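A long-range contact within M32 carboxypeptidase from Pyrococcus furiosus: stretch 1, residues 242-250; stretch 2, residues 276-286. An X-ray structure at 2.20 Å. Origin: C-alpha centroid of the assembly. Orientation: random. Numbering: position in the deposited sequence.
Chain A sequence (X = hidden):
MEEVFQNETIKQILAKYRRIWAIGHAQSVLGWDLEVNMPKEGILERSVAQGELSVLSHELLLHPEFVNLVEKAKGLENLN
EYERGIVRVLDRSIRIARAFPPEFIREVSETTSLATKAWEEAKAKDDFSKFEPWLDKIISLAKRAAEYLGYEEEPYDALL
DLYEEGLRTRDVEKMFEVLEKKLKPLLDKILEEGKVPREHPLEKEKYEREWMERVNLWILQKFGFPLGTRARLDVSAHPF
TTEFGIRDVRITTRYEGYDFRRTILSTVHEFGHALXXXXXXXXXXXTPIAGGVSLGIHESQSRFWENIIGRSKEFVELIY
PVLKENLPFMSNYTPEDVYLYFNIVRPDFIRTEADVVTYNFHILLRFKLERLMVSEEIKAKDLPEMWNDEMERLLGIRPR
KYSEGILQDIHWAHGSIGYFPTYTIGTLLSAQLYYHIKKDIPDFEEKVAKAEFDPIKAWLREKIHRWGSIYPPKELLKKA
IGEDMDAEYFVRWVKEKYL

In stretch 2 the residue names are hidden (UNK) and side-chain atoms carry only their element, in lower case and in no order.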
# COMPACT_ATOMS: atom_id res chain seq x y z
N THR A 242 7.34 9.49 3.28
CA THR A 242 7.35 8.90 1.95
C THR A 242 6.56 9.76 1.01
O THR A 242 5.61 10.42 1.40
CB THR A 242 6.64 7.55 1.85
OG1 THR A 242 6.12 7.16 3.13
CG2 THR A 242 7.58 6.52 1.26
N GLU A 243 6.93 9.70 -0.26
CA GLU A 243 6.23 10.44 -1.28
C GLU A 243 5.72 9.44 -2.29
O GLU A 243 6.51 8.81 -2.99
CB GLU A 243 7.18 11.40 -1.99
CG GLU A 243 8.15 12.10 -1.07
CD GLU A 243 9.44 11.33 -0.85
OE1 GLU A 243 9.99 10.80 -1.84
OE2 GLU A 243 9.91 11.28 0.30
N PHE A 244 4.40 9.25 -2.35
CA PHE A 244 3.82 8.36 -3.34
C PHE A 244 3.65 9.27 -4.57
O PHE A 244 3.63 8.81 -5.71
CB PHE A 244 2.45 7.85 -2.87
CG PHE A 244 2.51 6.85 -1.73
CD1 PHE A 244 1.34 6.29 -1.23
CD2 PHE A 244 3.72 6.51 -1.13
CE1 PHE A 244 1.36 5.39 -0.16
CE2 PHE A 244 3.76 5.60 -0.05
CZ PHE A 244 2.57 5.05 0.43
N GLY A 245 3.53 10.57 -4.30
CA GLY A 245 3.37 11.55 -5.35
C GLY A 245 3.36 12.95 -4.76
O GLY A 245 3.46 13.12 -3.54
N ILE A 246 3.23 13.96 -5.62
CA ILE A 246 3.18 15.35 -5.17
C ILE A 246 1.89 15.59 -4.39
O ILE A 246 1.84 16.42 -3.49
CB ILE A 246 3.23 16.32 -6.38
CG1 ILE A 246 4.59 16.20 -7.08
CG2 ILE A 246 2.99 17.75 -5.91
CD1 ILE A 246 4.71 17.08 -8.33
N ARG A 247 0.85 14.85 -4.73
CA ARG A 247 -0.44 15.00 -4.07
C ARG A 247 -0.71 13.85 -3.11
O ARG A 247 -1.87 13.59 -2.78
CB ARG A 247 -1.56 15.07 -5.11
CG ARG A 247 -1.43 16.23 -6.10
CD ARG A 247 -2.54 16.19 -7.17
NE ARG A 247 -2.39 17.23 -8.19
CZ ARG A 247 -3.19 17.35 -9.24
NH1 ARG A 247 -4.19 16.50 -9.42
NH2 ARG A 247 -3.00 18.33 -10.12
N ASP A 248 0.34 13.15 -2.69
CA ASP A 248 0.18 12.04 -1.76
C ASP A 248 1.48 11.83 -1.01
O ASP A 248 2.34 11.07 -1.45
CB ASP A 248 -0.19 10.76 -2.53
CG ASP A 248 -0.65 9.64 -1.61
OD1 ASP A 248 -0.55 9.79 -0.38
OD2 ASP A 248 -1.13 8.59 -2.12
N VAL A 249 1.64 12.51 0.13
CA VAL A 249 2.86 12.40 0.92
C VAL A 249 2.48 11.97 2.33
O VAL A 249 1.58 12.55 2.94
CB VAL A 249 3.62 13.74 0.95
CG1 VAL A 249 4.93 13.59 1.73
CG2 VAL A 249 3.90 14.20 -0.47
N ARG A 250 3.17 10.97 2.85
CA ARG A 250 2.84 10.43 4.16
C ARG A 250 3.98 10.38 5.16
O ARG A 250 5.13 10.12 4.80
CB ARG A 250 2.26 9.04 3.96
CG ARG A 250 1.19 9.01 2.88
CD ARG A 250 0.48 7.66 2.76
NE ARG A 250 -0.38 7.64 1.59
CZ ARG A 250 -1.08 6.58 1.18
NH1 ARG A 250 -1.02 5.43 1.86
NH2 ARG A 250 -1.84 6.67 0.10
N UNK A 276 8.26 19.75 1.99
CA UNK A 276 9.20 19.82 0.89
C UNK A 276 8.67 19.07 -0.34
O UNK A 276 8.61 19.60 -1.45
c UNK A 276 11.69 19.35 0.40
c UNK A 276 13.92 19.60 -1.28
o UNK A 276 15.05 19.69 -2.07
c UNK A 276 14.06 19.07 -0.01
c UNK A 276 12.96 18.95 0.81
c UNK A 276 11.55 19.88 -0.88
c UNK A 276 12.66 20.01 -1.73
c UNK A 276 10.53 19.23 1.36
N UNK A 277 8.29 17.82 -0.14
CA UNK A 277 7.78 17.01 -1.24
C UNK A 277 6.40 17.51 -1.66
O UNK A 277 6.03 17.46 -2.83
c UNK A 277 9.08 14.92 -0.62
c UNK A 277 9.89 14.86 -1.91
o UNK A 277 11.14 14.91 -1.84
o UNK A 277 9.27 14.75 -2.99
c UNK A 277 7.72 15.55 -0.82
N UNK A 278 5.65 17.99 -0.68
CA UNK A 278 4.32 18.52 -0.89
C UNK A 278 4.36 19.79 -1.73
O UNK A 278 3.51 20.01 -2.59
c UNK A 278 2.32 18.20 0.81
c UNK A 278 2.21 16.82 0.24
c UNK A 278 2.13 18.17 2.33
c UNK A 278 3.68 18.81 0.47
N UNK A 279 5.36 20.63 -1.48
CA UNK A 279 5.47 21.89 -2.21
C UNK A 279 6.33 21.80 -3.46
O UNK A 279 7.10 22.70 -3.77
c UNK A 279 5.07 23.18 -0.07
o UNK A 279 4.25 25.22 0.86
c UNK A 279 5.99 22.99 -1.28
c UNK A 279 5.24 24.52 0.62
n UNK A 279 6.47 24.88 0.95
N UNK A 280 6.18 20.69 -4.17
CA UNK A 280 6.92 20.45 -5.39
C UNK A 280 6.12 21.09 -6.53
O UNK A 280 4.95 21.39 -6.38
o UNK A 280 10.65 18.97 -6.16
c UNK A 280 7.07 18.94 -5.59
c UNK A 280 9.59 18.94 -5.58
n UNK A 280 9.48 19.22 -4.28
c UNK A 280 8.32 18.55 -6.32
N UNK A 281 6.77 21.30 -7.67
CA UNK A 281 6.11 21.92 -8.82
C UNK A 281 5.38 20.85 -9.64
O UNK A 281 6.02 19.99 -10.23
c UNK A 281 6.58 23.56 -10.70
o UNK A 281 7.11 24.68 -10.85
o UNK A 281 5.59 23.18 -11.36
c UNK A 281 7.17 22.60 -9.69
N UNK A 282 4.05 20.92 -9.69
CA UNK A 282 3.27 19.92 -10.42
C UNK A 282 3.52 19.84 -11.93
O UNK A 282 3.06 18.89 -12.58
o UNK A 282 -0.88 20.35 -9.36
o UNK A 282 -0.53 19.23 -7.51
c UNK A 282 1.38 20.00 -8.70
c UNK A 282 -0.12 19.85 -8.51
c UNK A 282 1.77 20.11 -10.16
N UNK A 283 4.22 20.80 -12.50
CA UNK A 283 4.51 20.71 -13.92
C UNK A 283 5.59 19.65 -14.14
O UNK A 283 5.86 19.25 -15.27
c UNK A 283 3.96 23.17 -14.32
c UNK A 283 4.98 22.06 -14.46
n UNK A 283 7.44 26.14 -13.15
c UNK A 283 6.47 25.88 -14.01
c UNK A 283 4.55 24.51 -14.69
n UNK A 283 6.35 26.62 -15.10
n UNK A 283 5.63 24.88 -13.79
N UNK A 284 6.21 19.20 -13.04
CA UNK A 284 7.28 18.18 -13.07
C UNK A 284 6.77 16.78 -12.69
O UNK A 284 7.55 15.82 -12.61
c UNK A 284 9.26 21.94 -13.71
c UNK A 284 8.98 19.97 -12.33
c UNK A 284 8.74 20.67 -13.51
c UNK A 284 10.29 21.85 -11.53
c UNK A 284 8.42 18.57 -12.11
c UNK A 284 9.76 20.57 -11.34
c UNK A 284 10.05 22.54 -12.71
N UNK A 285 5.46 16.66 -12.46
CA UNK A 285 4.86 15.39 -12.07
C UNK A 285 5.24 14.26 -13.04
O UNK A 285 5.18 14.43 -14.26
c UNK A 285 0.63 16.12 -9.98
c UNK A 285 2.60 14.55 -11.16
c UNK A 285 3.33 15.55 -12.02
s UNK A 285 0.81 14.82 -11.20
N UNK A 286 5.64 13.11 -12.49
CA UNK A 286 6.06 11.95 -13.30
C UNK A 286 7.46 12.06 -13.91
O UNK A 286 7.89 11.16 -14.64
c UNK A 286 3.18 10.78 -13.07
c UNK A 286 1.00 11.79 -13.10
c UNK A 286 1.44 12.73 -14.02
c UNK A 286 3.64 11.72 -13.99
c UNK A 286 2.77 12.69 -14.46
c UNK A 286 5.06 11.70 -14.43
c UNK A 286 1.87 10.81 -12.63
O HOH W 1 1.02 18.89 -2.79

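Position 276 carries one carbon and then a six-carbon ring bearing one oxygen, and no side-chain atom comes within contact distance of stretch 1; a phenol ring makes it Tyr276. At 277 there are three carbons, the third carrying two oxygens. The second of these carbons lies 3.0 Å from CG of Glu243, a tight approach for two aliphatic carbons. A three-carbon carboxylate is Glu277. Its OE1 is 4.2 Å from OE1 of Glu243, so two like charges sit close together.

Position 278 has four carbons, forked at the second. CA-to-CB points away from stretch 1, yet one branch tip reaches back to 3.2 Å from CG2 of Val249. The fork identifies Leu278, and the tip is CD1, also 3.8 Å from the Ile246 O.

Position 279, three carbons ending in one oxygen and one nitrogen, points away and touches nothing here: Gln279, the first residue to leave helical phi/psi. Position 280 has the same composition. Its CB lies 4.0 Å from CG1 of Ile246, while the amide end leads away; it is Gln280. Position 281 has two carbons, the second with two oxygens, hence Asp281. Its side chain points away, and its backbone O meets CD1 of Ile246 at 3.7 Å. The carboxylate turns to its own stretch, OD1 of Asp281 accepting from backbone N of position 283 at 3.0 Å.

Position 282 shows three carbons and a terminal pair of oxygens, both facing the Arg247 guanidinium: Glu282. NE of Arg247 donates to OE2 at 2.8 Å (165°) and NH2 of Arg247 to OE1 at 3.0 Å (168°), a two-pronged salt bridge, although the place of OE2 is less sure. Position 283, three carbons, a nitrogen and a carbon with two more nitrogens, is Arg283; it points away and pairs with Asp281, NH2 to OD2 at 2.7 Å.

Position 284, one carbon and a plain six-carbon ring, is Phe284, whose ring leads away. Position 285 is an unbranched chain of two carbons, sulfur and carbon: Met285. Its CE lies over one face of the Arg247 guanidinium, 3.7 Å from NE of Arg247. Position 286, again one carbon and a plain ring, is Phe286, without contact.

The contact centres on Ile246, whose CD1 lies 3.8 Å from CA of Glu282 and 4.2 Å from CB of Met285. Arg247 adds charge pairing at the guanidinium edge, and one water joins the backbones, donating to Ile246 O and Leu278 O at 2.7 Å each.

Stretch 2 276-286: YELQQDERFMF
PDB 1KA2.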